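Local atomic coordinates of probable TonB-dependent siderophore receptor PiuA (Acinetobacter baumannii, PDB entry 5FP1), a protein that probably binds iron-chelating siderophores at the bacterial outer membrane and starts their TonB-dependent import, taking up iron from the environment. Residues Y365-A370 against T377-D382. Numbering follows the deposited sequence.
Sequences YNIIDA and TGFYSD
Phe379 lays the CE2–CZ side of its ring against Ile367 and Asp369, where the barrel strand 346-368 runs out into a loop and the chain turns back. The ring's CE2 lies 3.8 Å from CG2 of Ile367 and 3.7 Å from CB of Asp369, while its CZ approaches the backbone O of Ile367 obliquely at 3.5 Å. With CG anti to the carbonyl carbon (chi1 -57°), Phe379 extends back to the strand end, where a broad, flat apolar group can cover both residues. The branched Ile367 suits its buried place by touching with both arms: CG2 meets the ring, and CD1 reaches the backbone, 3.4 Å from N of Gly378. Gly378 has a positive phi of 144°, where a CB would press on the carbonyl O of Thr377, so glycine fits this backbone. Asp369 sets its carboxylate over one ring face, CG 4.3 Å above the plane and displaced toward the rim. Its OD1 accepts the backbone N-H of Asn373, and OD2 a bond from a water weakly linked to OH of Tyr380. The touching side-chain atoms are all carbon, so van der Waals packing, without hydrogen bonds between the segments, sets the loop against the strand end; Phe379 O, bonded to Trp317 NE1, adds a second tie.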
# COMPACT_ATOMS: atom_id res chain seq x y z
N TYR A 365 3.20 22.78 -9.97
CA TYR A 365 3.60 24.16 -9.67
C TYR A 365 4.74 24.61 -10.55
O TYR A 365 5.70 23.86 -10.79
CB TYR A 365 3.95 24.35 -8.19
CG TYR A 365 2.74 24.28 -7.29
CD1 TYR A 365 1.89 25.37 -7.13
CD2 TYR A 365 2.41 23.10 -6.63
CE1 TYR A 365 0.77 25.30 -6.33
CE2 TYR A 365 1.30 23.03 -5.82
CZ TYR A 365 0.47 24.12 -5.69
OH TYR A 365 -0.65 23.99 -4.90
N ASN A 366 4.58 25.82 -11.09
CA ASN A 366 5.73 26.58 -11.60
C ASN A 366 6.34 27.36 -10.44
O ASN A 366 5.63 27.81 -9.53
CB ASN A 366 5.31 27.55 -12.70
CG ASN A 366 5.02 26.86 -14.01
OD1 ASN A 366 5.58 25.82 -14.33
ND2 ASN A 366 4.14 27.46 -14.79
N ILE A 367 7.65 27.53 -10.51
CA ILE A 367 8.40 28.38 -9.59
C ILE A 367 8.85 29.62 -10.38
O ILE A 367 9.39 29.48 -11.47
CB ILE A 367 9.65 27.65 -9.08
CG1 ILE A 367 9.34 26.16 -8.85
CG2 ILE A 367 10.13 28.30 -7.81
CD1 ILE A 367 10.55 25.25 -9.05
N ILE A 368 8.62 30.80 -9.82
CA ILE A 368 8.88 32.06 -10.53
C ILE A 368 9.75 32.93 -9.63
O ILE A 368 9.40 33.16 -8.48
CB ILE A 368 7.58 32.79 -10.88
CG1 ILE A 368 6.63 31.84 -11.64
CG2 ILE A 368 7.87 34.05 -11.71
CD1 ILE A 368 5.29 32.42 -11.98
N ASP A 369 10.91 33.33 -10.12
CA ASP A 369 11.77 34.16 -9.29
C ASP A 369 11.48 35.66 -9.53
O ASP A 369 10.60 36.02 -10.30
CB ASP A 369 13.25 33.84 -9.52
CG ASP A 369 13.77 34.34 -10.87
OD1 ASP A 369 13.03 35.07 -11.57
OD2 ASP A 369 14.91 33.98 -11.22
N ALA A 370 12.25 36.52 -8.86
CA ALA A 370 11.93 37.95 -8.82
C ALA A 370 12.13 38.60 -10.20
O ALA A 370 11.53 39.62 -10.49
CB ALA A 370 12.76 38.66 -7.75
N THR A 377 11.38 22.80 -11.76
CA THR A 377 12.33 21.98 -11.02
C THR A 377 13.10 22.77 -9.97
O THR A 377 13.35 22.29 -8.87
CB THR A 377 13.31 21.26 -11.99
OG1 THR A 377 13.97 22.23 -12.81
CG2 THR A 377 12.56 20.23 -12.90
N GLY A 378 13.50 24.00 -10.30
CA GLY A 378 14.19 24.84 -9.34
C GLY A 378 15.28 25.72 -9.92
O GLY A 378 15.60 25.62 -11.09
N PHE A 379 15.85 26.56 -9.07
CA PHE A 379 16.92 27.47 -9.49
C PHE A 379 18.25 27.11 -8.82
O PHE A 379 18.29 26.52 -7.73
CB PHE A 379 16.52 28.92 -9.17
CG PHE A 379 15.21 29.35 -9.80
CD1 PHE A 379 15.06 29.40 -11.18
CD2 PHE A 379 14.14 29.74 -9.01
CE1 PHE A 379 13.85 29.78 -11.74
CE2 PHE A 379 12.94 30.14 -9.57
CZ PHE A 379 12.80 30.15 -10.93
N TYR A 380 19.35 27.48 -9.48
CA TYR A 380 20.70 27.33 -8.95
C TYR A 380 21.03 25.88 -8.59
O TYR A 380 21.53 25.61 -7.51
CB TYR A 380 20.93 28.23 -7.73
CG TYR A 380 20.61 29.65 -8.03
CD1 TYR A 380 21.36 30.37 -8.94
CD2 TYR A 380 19.52 30.28 -7.46
CE1 TYR A 380 21.04 31.68 -9.26
CE2 TYR A 380 19.18 31.58 -7.77
CZ TYR A 380 19.96 32.27 -8.66
OH TYR A 380 19.64 33.55 -8.97
N SER A 381 20.76 24.97 -9.50
CA SER A 381 21.03 23.57 -9.26
C SER A 381 22.52 23.27 -9.14
O SER A 381 22.91 22.18 -8.72
CB SER A 381 20.41 22.73 -10.34
OG SER A 381 21.05 22.94 -11.56
N ASP A 382 23.35 24.24 -9.52
CA ASP A 382 24.79 24.15 -9.29
C ASP A 382 25.27 24.86 -8.01
O ASP A 382 26.48 24.94 -7.75
CB ASP A 382 25.56 24.70 -10.51
CG ASP A 382 25.34 26.20 -10.71
OD1 ASP A 382 24.59 26.84 -9.95
OD2 ASP A 382 25.91 26.74 -11.66
O HOH W 1 16.55 32.74 -9.51